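Local coordinates for protein putative glycyl-glycine endopeptidase lytM (Ruminococcus gnavus, PDB 3NYY) that probably acts as a metalloendopeptidase of the M23 (LytM) family, whose members typically cleave peptide bonds in bacterial cell walls, at residues Q21-T26 / P234-R239; I107-S112 / Y240-R245. All coordinates share one frame; numbering follows the deposited sequence.

Interaction 1 (Q21-T26 / P234-R239); sequences QPVSET and PYPVLR
Gln21 and Pro236 make the tightest meeting between two parts of the chain more than 200 residues apart, where the loop between helices 16-20 and 25-31 lies against the start of helix 235-240. Just past helix 16-20, Gln21 takes up a left-handed backbone conformation with positive phi, and its carbonyl oxygen O reaches Pro236 CG at 3.1 Å. The same pyrrolidine carbon lies 3.8 Å from Gln21 CB, so backbone and side chain both press on the proline. Bent at chi2 (-86°), the glutamine chain brings its amide to water 1. The water donates to Gln21 OE1 (3.2 Å) and accepts from Val237 N (3.1 Å), serving an amide in the helix's first turn. Trp88 NE1 also binds OE1, while Gln21 NE2 is held by Phe18 O, which should fix the amide's rotation. Val23 follows with an apolar touch: its CG2, beside the backbone N, lies 3.9 Å from Pro236 CB, and Trp88 of helix 77-88 packs on both residues. Ser24 is the N-cap of helix 25-31, its OG accepting from Met27 N. Glu25 then folds its carboxylate back toward Arg239, leaving OE2 4.3 Å from NH1, obliquely off the flat group with no N-H directed at it, a loose attraction of charges. Arg239 NH1 instead donates to Tyr235 OH (3.0 Å, 151°), and NH2 pairs with Glu133 of the second subunit. Its CG lies 3.4 Å above the Tyr235 ring plane, near the rim. A loop of the LytM N-terminal region thus packs on helix 235-240, which lies on strands 128-132 and 216-225, consistent with packing between the N-terminal helical part and the M23-type β fold.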
ATOM      1  N   GLN A  21      13.999   3.472  -8.636  1.00 10.22           N
ATOM      2  CA  GLN A  21      14.840   3.461  -7.429  1.00 10.19           C
ATOM      3  C   GLN A  21      14.977   2.070  -6.837  1.00 13.63           C
ATOM      4  O   GLN A  21      14.580   1.840  -5.715  1.00 14.94           O
ATOM      5  CB  GLN A  21      14.302   4.443  -6.392  1.00 11.75           C
ATOM      6  CG  GLN A  21      14.265   5.869  -6.835  1.00 10.85           C
ATOM      7  CD  GLN A  21      15.544   6.646  -6.636  1.00 12.55           C
ATOM      8  OE1 GLN A  21      15.979   6.881  -5.499  1.00 12.44           O
ATOM      9  NE2 GLN A  21      16.174   7.067  -7.779  1.00 11.08           N
ATOM     10  N   PRO A  22      15.511   1.111  -7.614  1.00 13.16           N
ATOM     11  CA  PRO A  22      15.515  -0.291  -7.128  1.00 13.93           C
ATOM     12  C   PRO A  22      16.559  -0.468  -6.017  1.00 13.91           C
ATOM     13  O   PRO A  22      17.744  -0.404  -6.291  1.00 14.93           O
ATOM     14  CB  PRO A  22      15.881  -1.075  -8.374  1.00 17.34           C
ATOM     15  CG  PRO A  22      16.604  -0.146  -9.253  1.00 15.95           C
ATOM     16  CD  PRO A  22      16.089   1.228  -8.957  1.00 15.16           C
ATOM     17  N   VAL A  23      16.114  -0.760  -4.802  1.00 14.77           N
ATOM     18  CA  VAL A  23      17.029  -0.901  -3.651  1.00 14.42           C
ATOM     19  C   VAL A  23      16.668  -2.176  -2.907  1.00 17.73           C
ATOM     20  O   VAL A  23      15.590  -2.259  -2.304  1.00 18.87           O
ATOM     21  CB  VAL A  23      16.936   0.317  -2.738  1.00 16.83           C
ATOM     22  CG1 VAL A  23      17.916   0.182  -1.568  1.00 18.27           C
ATOM     23  CG2 VAL A  23      17.222   1.619  -3.538  1.00 13.89           C
ATOM     24  N   SER A  24      17.559  -3.156  -2.986  1.00 18.84           N
ATOM     25  CA  SER A  24      17.450  -4.412  -2.256  1.00 22.52           C
ATOM     26  C   SER A  24      17.448  -4.251  -0.744  1.00 22.01           C
ATOM     27  O   SER A  24      17.869  -3.252  -0.207  1.00 19.94           O
ATOM     28  CB  SER A  24      18.654  -5.290  -2.586  1.00 25.33           C
ATOM     29  OG  SER A  24      19.885  -4.744  -2.067  1.00 26.48           O
ATOM     30  N   GLU A  25      16.997  -5.270  -0.030  1.00 24.32           N
ATOM     31  CA  GLU A  25      17.005  -5.153   1.442  1.00 26.57           C
ATOM     32  C   GLU A  25      18.443  -5.049   2.006  1.00 23.31           C
ATOM     33  O   GLU A  25      18.672  -4.320   2.979  1.00 24.01           O
ATOM     34  CB  GLU A  25      16.175  -6.276   2.117  1.00 31.48           C
ATOM     35  CG  GLU A  25      14.621  -6.159   1.904  1.00 34.88           C
ATOM     36  CD  GLU A  25      14.003  -4.757   2.251  1.00 47.68           C
ATOM     37  OE1 GLU A  25      14.333  -4.171   3.313  1.00 46.73           O
ATOM     38  OE2 GLU A  25      13.167  -4.237   1.451  1.00 48.75           O
ATOM     39  N   THR A  26      19.400  -5.735   1.382  1.00 23.71           N
ATOM     40  CA  THR A  26      20.832  -5.629   1.761  1.00 26.03           C
ATOM     41  C   THR A  26      21.293  -4.179   1.697  1.00 25.22           C
ATOM     42  O   THR A  26      21.911  -3.643   2.626  1.00 24.39           O
ATOM     43  CB  THR A  26      21.716  -6.507   0.842  1.00 30.31           C
ATOM     44  OG1 THR A  26      21.376  -7.874   1.083  1.00 35.81           O
ATOM     45  CG2 THR A  26      23.207  -6.310   1.106  1.00 32.91           C
ATOM     46  N   PRO A 234       9.418   7.708  -4.353  1.00  8.87           N
ATOM     47  CA  PRO A 234       9.876   8.045  -3.009  1.00  8.78           C
ATOM     48  C   PRO A 234       9.954   6.856  -2.066  1.00 10.01           C
ATOM     49  O   PRO A 234      10.444   7.006  -0.957  1.00 10.96           O
ATOM     50  CB  PRO A 234       8.763   8.977  -2.489  1.00  9.88           C
ATOM     51  CG  PRO A 234       8.015   9.406  -3.693  1.00 10.05           C
ATOM     52  CD  PRO A 234       8.057   8.219  -4.609  1.00 10.44           C
ATOM     53  N   TYR A 235       9.455   5.693  -2.467  1.00  9.48           N
ATOM     54  CA  TYR A 235       9.335   4.608  -1.525  1.00 10.07           C
ATOM     55  C   TYR A 235      10.667   4.231  -0.843  1.00  9.57           C
ATOM     56  O   TYR A 235      10.731   4.157   0.392  1.00 10.99           O
ATOM     57  CB  TYR A 235       8.665   3.375  -2.182  1.00 11.59           C
ATOM     58  CG  TYR A 235       8.590   2.177  -1.269  1.00 10.66           C
ATOM     59  CD1 TYR A 235       7.531   2.074  -0.370  1.00 15.09           C
ATOM     60  CD2 TYR A 235       9.576   1.174  -1.265  1.00 15.49           C
ATOM     61  CE1 TYR A 235       7.419   1.003   0.489  1.00 16.61           C
ATOM     62  CE2 TYR A 235       9.438   0.073  -0.362  1.00 16.66           C
ATOM     63  CZ  TYR A 235       8.362   0.043   0.511  1.00 17.30           C
ATOM     64  OH  TYR A 235       8.156  -1.004   1.440  1.00 22.48           O
ATOM     65  N   PRO A 236      11.751   4.022  -1.622  1.00 10.97           N
ATOM     66  CA  PRO A 236      12.978   3.593  -0.914  1.00 11.56           C
ATOM     67  C   PRO A 236      13.571   4.616   0.065  1.00 10.72           C
ATOM     68  O   PRO A 236      14.016   4.229   1.179  1.00 11.75           O
ATOM     69  CB  PRO A 236      13.930   3.215  -2.076  1.00 12.76           C
ATOM     70  CG  PRO A 236      12.950   2.822  -3.215  1.00 12.69           C
ATOM     71  CD  PRO A 236      11.866   3.853  -3.079  1.00 12.03           C
ATOM     72  N   VAL A 237      13.531   5.897  -0.291  1.00 11.97           N
ATOM     73  CA  VAL A 237      13.988   6.947   0.653  1.00 12.29           C
ATOM     74  C   VAL A 237      13.063   7.054   1.870  1.00 10.63           C
ATOM     75  O   VAL A 237      13.511   7.249   2.984  1.00 12.27           O
ATOM     76  CB  VAL A 237      14.287   8.260  -0.040  1.00 11.16           C
ATOM     77  CG1 VAL A 237      13.022   9.034  -0.447  1.00 11.96           C
ATOM     78  CG2 VAL A 237      15.218   9.194   0.840  1.00 10.85           C
ATOM     79  N   LEU A 238      11.765   6.775   1.680  1.00 11.91           N
ATOM     80  CA  LEU A 238      10.849   6.743   2.815  1.00 12.37           C
ATOM     81  C   LEU A 238      11.206   5.602   3.737  1.00 11.42           C
ATOM     82  O   LEU A 238      11.201   5.791   4.951  1.00 13.26           O
ATOM     83  CB  LEU A 238       9.389   6.621   2.382  1.00 10.67           C
ATOM     84  CG  LEU A 238       8.755   7.892   1.855  1.00 11.31           C
ATOM     85  CD1 LEU A 238       7.458   7.630   1.094  1.00 12.87           C
ATOM     86  CD2 LEU A 238       8.493   8.946   3.027  1.00 12.42           C
ATOM     87  N   ARG A 239      11.502   4.414   3.171  1.00 11.29           N
ATOM     88  CA  ARG A 239      11.915   3.263   3.985  1.00 13.16           C
ATOM     89  C   ARG A 239      13.174   3.559   4.749  1.00 14.01           C
ATOM     90  O   ARG A 239      13.308   3.190   5.916  1.00 13.06           O
ATOM     91  CB  ARG A 239      12.127   2.020   3.127  1.00 14.29           C
ATOM     92  CG  ARG A 239      10.857   1.461   2.551  1.00 17.85           C
ATOM     93  CD  ARG A 239       9.899   0.967   3.592  1.00 23.16           C
ATOM     94  NE  ARG A 239      10.488   0.106   4.613  1.00 24.64           N
ATOM     95  CZ  ARG A 239      10.570  -1.216   4.553  1.00 31.93           C
ATOM     96  NH1 ARG A 239      10.133  -1.898   3.486  1.00 31.32           N
ATOM     97  NH2 ARG A 239      11.080  -1.874   5.596  1.00 34.08           N
TER
HETATM   98  O   HOH W   1      13.701   6.792  -3.248  1.00 12.47           O

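Interaction 2 (I107-S112 / Y240-R245); sequences ISYVDS and YAENAR
Tyr109 sets CG between its backbone N and carbonyl carbon (chi1 65°), a torsion that carries the phenol end across to Glu242, where OH lies 4.1 Å from CB. The two side chains cross at about a right angle. Glu242, described here in one of its two conformers, has a similar chi1 (69°), which together with an extended chain beyond CG sends its carboxylate off to ionic partners elsewhere: OE1 pairs with Arg239 NE and OE2 with Lys32 NZ. The second meeting is between Ile107, likewise modelled twice, and Arg245. Here Ile107 CG1 lies over one face of the guanidinium, 4.4 Å from NH2, while the polar atoms of the group are engaged by main-chain oxygens: NH2 by Asp105 and Pro97, NE by Ile96. Such anchoring should hold the flat group in place. Water 2 adds a loose bridge, accepting from Ile107 N at 3.2 Å and, weakly, from Arg245 NH1 at 3.3 Å. A type I turn from Ala241 to Ala244, closed by Ala244 N to Ala241 O (2.9 Å), supplies Glu242 and leads into Arg245. Strand 107-108 pairs antiparallel with strand 128-132, and Tyr109 packs on Thr128 and Ile130 of that strand and on helix 235-240; the turn is part of the link from this helix to strand 247-248.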
ATOM      1  N   ILE A 107       0.732   4.372  10.450  1.00 18.30           N
ATOM      2  CA  ILE A 107       0.498   4.596   9.031  0.50 16.17           C
ATOM      3  C   ILE A 107       0.952   3.349   8.275  1.00 17.40           C
ATOM      4  O   ILE A 107       1.671   2.494   8.811  1.00 18.89           O
ATOM      5  CB  ILE A 107       1.217   5.867   8.479  0.50 15.34           C
ATOM      6  CG1 ILE A 107       2.692   5.953   8.903  0.50 19.84           C
ATOM      7  CG2 ILE A 107       0.490   7.147   8.949  0.50 11.42           C
ATOM      8  CD1 ILE A 107       3.627   4.930   8.275  0.50 24.30           C
ATOM      9  N   SER A 108       0.542   3.255   7.025  1.00 16.19           N
ATOM     10  CA  SER A 108       0.879   2.111   6.175  0.50 14.83           C
ATOM     11  C   SER A 108       1.137   2.642   4.788  1.00 13.58           C
ATOM     12  O   SER A 108       0.500   3.615   4.385  1.00 14.09           O
ATOM     13  CB  SER A 108      -0.288   1.128   6.092  0.50 16.07           C
ATOM     14  OG  SER A 108      -0.622   0.587   7.348  0.50 20.28           O
ATOM     15  N   TYR A 109       2.084   2.020   4.078  1.00 12.60           N
ATOM     16  CA  TYR A 109       2.411   2.420   2.722  1.00 11.83           C
ATOM     17  C   TYR A 109       3.150   1.303   2.017  1.00 14.03           C
ATOM     18  O   TYR A 109       3.840   0.489   2.662  1.00 13.87           O
ATOM     19  CB  TYR A 109       3.221   3.710   2.691  1.00 11.75           C
ATOM     20  CG  TYR A 109       4.603   3.646   3.318  1.00 11.47           C
ATOM     21  CD1 TYR A 109       4.767   3.727   4.680  1.00 12.95           C
ATOM     22  CD2 TYR A 109       5.743   3.549   2.512  1.00 13.14           C
ATOM     23  CE1 TYR A 109       6.061   3.689   5.260  1.00 17.83           C
ATOM     24  CE2 TYR A 109       7.006   3.504   3.079  1.00 17.13           C
ATOM     25  CZ  TYR A 109       7.154   3.597   4.425  1.00 18.91           C
ATOM     26  OH  TYR A 109       8.443   3.539   4.934  1.00 19.86           O
ATOM     27  N   VAL A 110       3.004   1.287   0.694  1.00 11.95           N
ATOM     28  CA  VAL A 110       3.631   0.295  -0.172  1.00 10.68           C
ATOM     29  C   VAL A 110       4.317   0.994  -1.339  1.00 11.91           C
ATOM     30  O   VAL A 110       4.111   2.187  -1.585  1.00 12.30           O
ATOM     31  CB  VAL A 110       2.617  -0.737  -0.725  1.00 12.14           C
ATOM     32  CG1 VAL A 110       1.980  -1.575   0.390  1.00 10.74           C
ATOM     33  CG2 VAL A 110       1.557  -0.063  -1.585  1.00 11.88           C
ATOM     34  N   ASP A 111       5.184   0.264  -2.005  1.00 11.22           N
ATOM     35  CA  ASP A 111       5.819   0.710  -3.254  1.00 10.17           C
ATOM     36  C   ASP A 111       4.829   0.510  -4.386  1.00 13.61           C
ATOM     37  O   ASP A 111       4.672  -0.599  -4.905  1.00 16.52           O
ATOM     38  CB  ASP A 111       7.078  -0.100  -3.518  1.00 12.64           C
ATOM     39  CG  ASP A 111       7.960   0.500  -4.618  1.00 16.70           C
ATOM     40  OD1 ASP A 111       7.455   1.348  -5.361  1.00 14.83           O
ATOM     41  OD2 ASP A 111       9.153   0.103  -4.697  1.00 18.25           O
ATOM     42  N   SER A 112       4.193   1.588  -4.800  1.00 12.29           N
ATOM     43  CA  SER A 112       3.170   1.518  -5.860  1.00 14.28           C
ATOM     44  C   SER A 112       3.683   1.934  -7.228  1.00 13.85           C
ATOM     45  O   SER A 112       2.900   2.042  -8.179  1.00 14.80           O
ATOM     46  CB  SER A 112       1.993   2.408  -5.460  1.00 14.94           C
ATOM     47  OG  SER A 112       2.431   3.743  -5.246  1.00 14.77           O
ATOM     48  N   TYR A 240      14.097   4.273   4.102  1.00 13.23           N
ATOM     49  CA  TYR A 240      15.355   4.694   4.734  1.00 16.10           C
ATOM     50  C   TYR A 240      15.126   5.639   5.912  1.00 14.12           C
ATOM     51  O   TYR A 240      15.824   5.534   6.934  1.00 16.58           O
ATOM     52  CB  TYR A 240      16.266   5.317   3.664  1.00 16.65           C
ATOM     53  CG  TYR A 240      17.305   6.311   4.100  1.00 14.81           C
ATOM     54  CD1 TYR A 240      18.577   5.894   4.462  1.00 16.96           C
ATOM     55  CD2 TYR A 240      17.030   7.662   4.089  1.00 12.06           C
ATOM     56  CE1 TYR A 240      19.542   6.819   4.825  1.00 16.21           C
ATOM     57  CE2 TYR A 240      17.959   8.600   4.470  1.00 15.98           C
ATOM     58  CZ  TYR A 240      19.227   8.160   4.832  1.00 14.79           C
ATOM     59  OH  TYR A 240      20.163   9.094   5.202  1.00 15.72           O
ATOM     60  N   ALA A 241      14.120   6.495   5.800  1.00 12.98           N
ATOM     61  CA  ALA A 241      13.764   7.432   6.846  1.00 14.06           C
ATOM     62  C   ALA A 241      12.725   6.916   7.848  1.00 13.91           C
ATOM     63  O   ALA A 241      12.362   7.651   8.751  1.00 13.65           O
ATOM     64  CB  ALA A 241      13.213   8.702   6.191  1.00 14.73           C
ATOM     65  N   GLU A 242      12.313   5.650   7.705  0.50 15.45           N
ATOM     66  CA  GLU A 242      11.212   5.066   8.489  0.50 15.31           C
ATOM     67  C   GLU A 242      11.389   5.215   9.993  0.50 15.78           C
ATOM     68  O   GLU A 242      10.440   5.541  10.700  0.50 19.33           O
ATOM     69  CB  GLU A 242      11.044   3.563   8.135  0.50 15.62           C
ATOM     70  CG  GLU A 242      12.167   2.632   8.595  0.50 16.88           C
ATOM     71  CD  GLU A 242      12.225   1.319   7.808  0.50 23.32           C
ATOM     72  OE1 GLU A 242      11.213   0.963   7.147  0.50 18.76           O
ATOM     73  OE2 GLU A 242      13.303   0.664   7.855  0.50 20.10           O
ATOM     74  N   ASN A 243      12.610   4.975  10.457  1.00 16.18           N
ATOM     75  CA  ASN A 243      12.961   5.027  11.884  1.00 21.11           C
ATOM     76  C   ASN A 243      13.423   6.405  12.331  1.00 21.54           C
ATOM     77  O   ASN A 243      13.885   6.552  13.453  1.00 24.37           O
ATOM     78  CB  ASN A 243      14.018   3.980  12.234  1.00 25.87           C
ATOM     79  CG  ASN A 243      13.502   2.575  12.052  1.00 29.70           C
ATOM     80  OD1 ASN A 243      12.307   2.314  12.258  1.00 36.17           O
ATOM     81  ND2 ASN A 243      14.381   1.669  11.633  1.00 38.28           N
ATOM     82  N   ALA A 244      13.269   7.407  11.466  1.00 14.78           N
ATOM     83  CA  ALA A 244      13.584   8.799  11.774  1.00 14.39           C
ATOM     84  C   ALA A 244      12.286   9.598  11.831  1.00 15.29           C
ATOM     85  O   ALA A 244      12.017  10.490  11.018  1.00 15.77           O
ATOM     86  CB  ALA A 244      14.557   9.380  10.743  1.00 14.69           C
ATOM     87  N   ARG A 245      11.454   9.264  12.793  1.00 17.10           N
ATOM     88  CA  ARG A 245      10.187   9.981  12.992  1.00 18.73           C
ATOM     89  C   ARG A 245      10.364  10.994  14.121  1.00 18.38           C
ATOM     90  O   ARG A 245      10.782  10.655  15.234  1.00 22.91           O
ATOM     91  CB  ARG A 245       9.064   8.996  13.268  1.00 19.24           C
ATOM     92  CG  ARG A 245       8.698   8.252  11.998  1.00 17.94           C
ATOM     93  CD  ARG A 245       7.564   7.253  12.145  1.00 22.52           C
ATOM     94  NE  ARG A 245       6.255   7.890  12.293  1.00 19.99           N
ATOM     95  CZ  ARG A 245       5.119   7.233  12.541  1.00 24.05           C
ATOM     96  NH1 ARG A 245       5.119   5.906  12.678  1.00 28.34           N
ATOM     97  NH2 ARG A 245       3.979   7.914  12.652  1.00 22.08           N
TER
HETATM   98  O   HOH W   2       3.382   3.211  11.775  1.00 29.13           O

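How the interactions relate
Interactions 1 and 2 share a continuous piece of chain, since 234-239 runs directly into 240-245, and their centres lie about 10 Å apart. Helix 235-240 thus has 21-26 against Pro236, while its Tyr235 and Arg239 touch 107-112. These touches join the two contacts directly: Arg239 CD and Tyr109 OH are 3.2 Å apart, and Tyr235 CD1 is 3.4 Å from Asp111 N. Arg239 is therefore a residue common to the surroundings of both. Both contacts also approach the second subunit. A nonaethylene glycol, probably from the crystallisation liquor, sits about 4 Å from the Glu25 side chain.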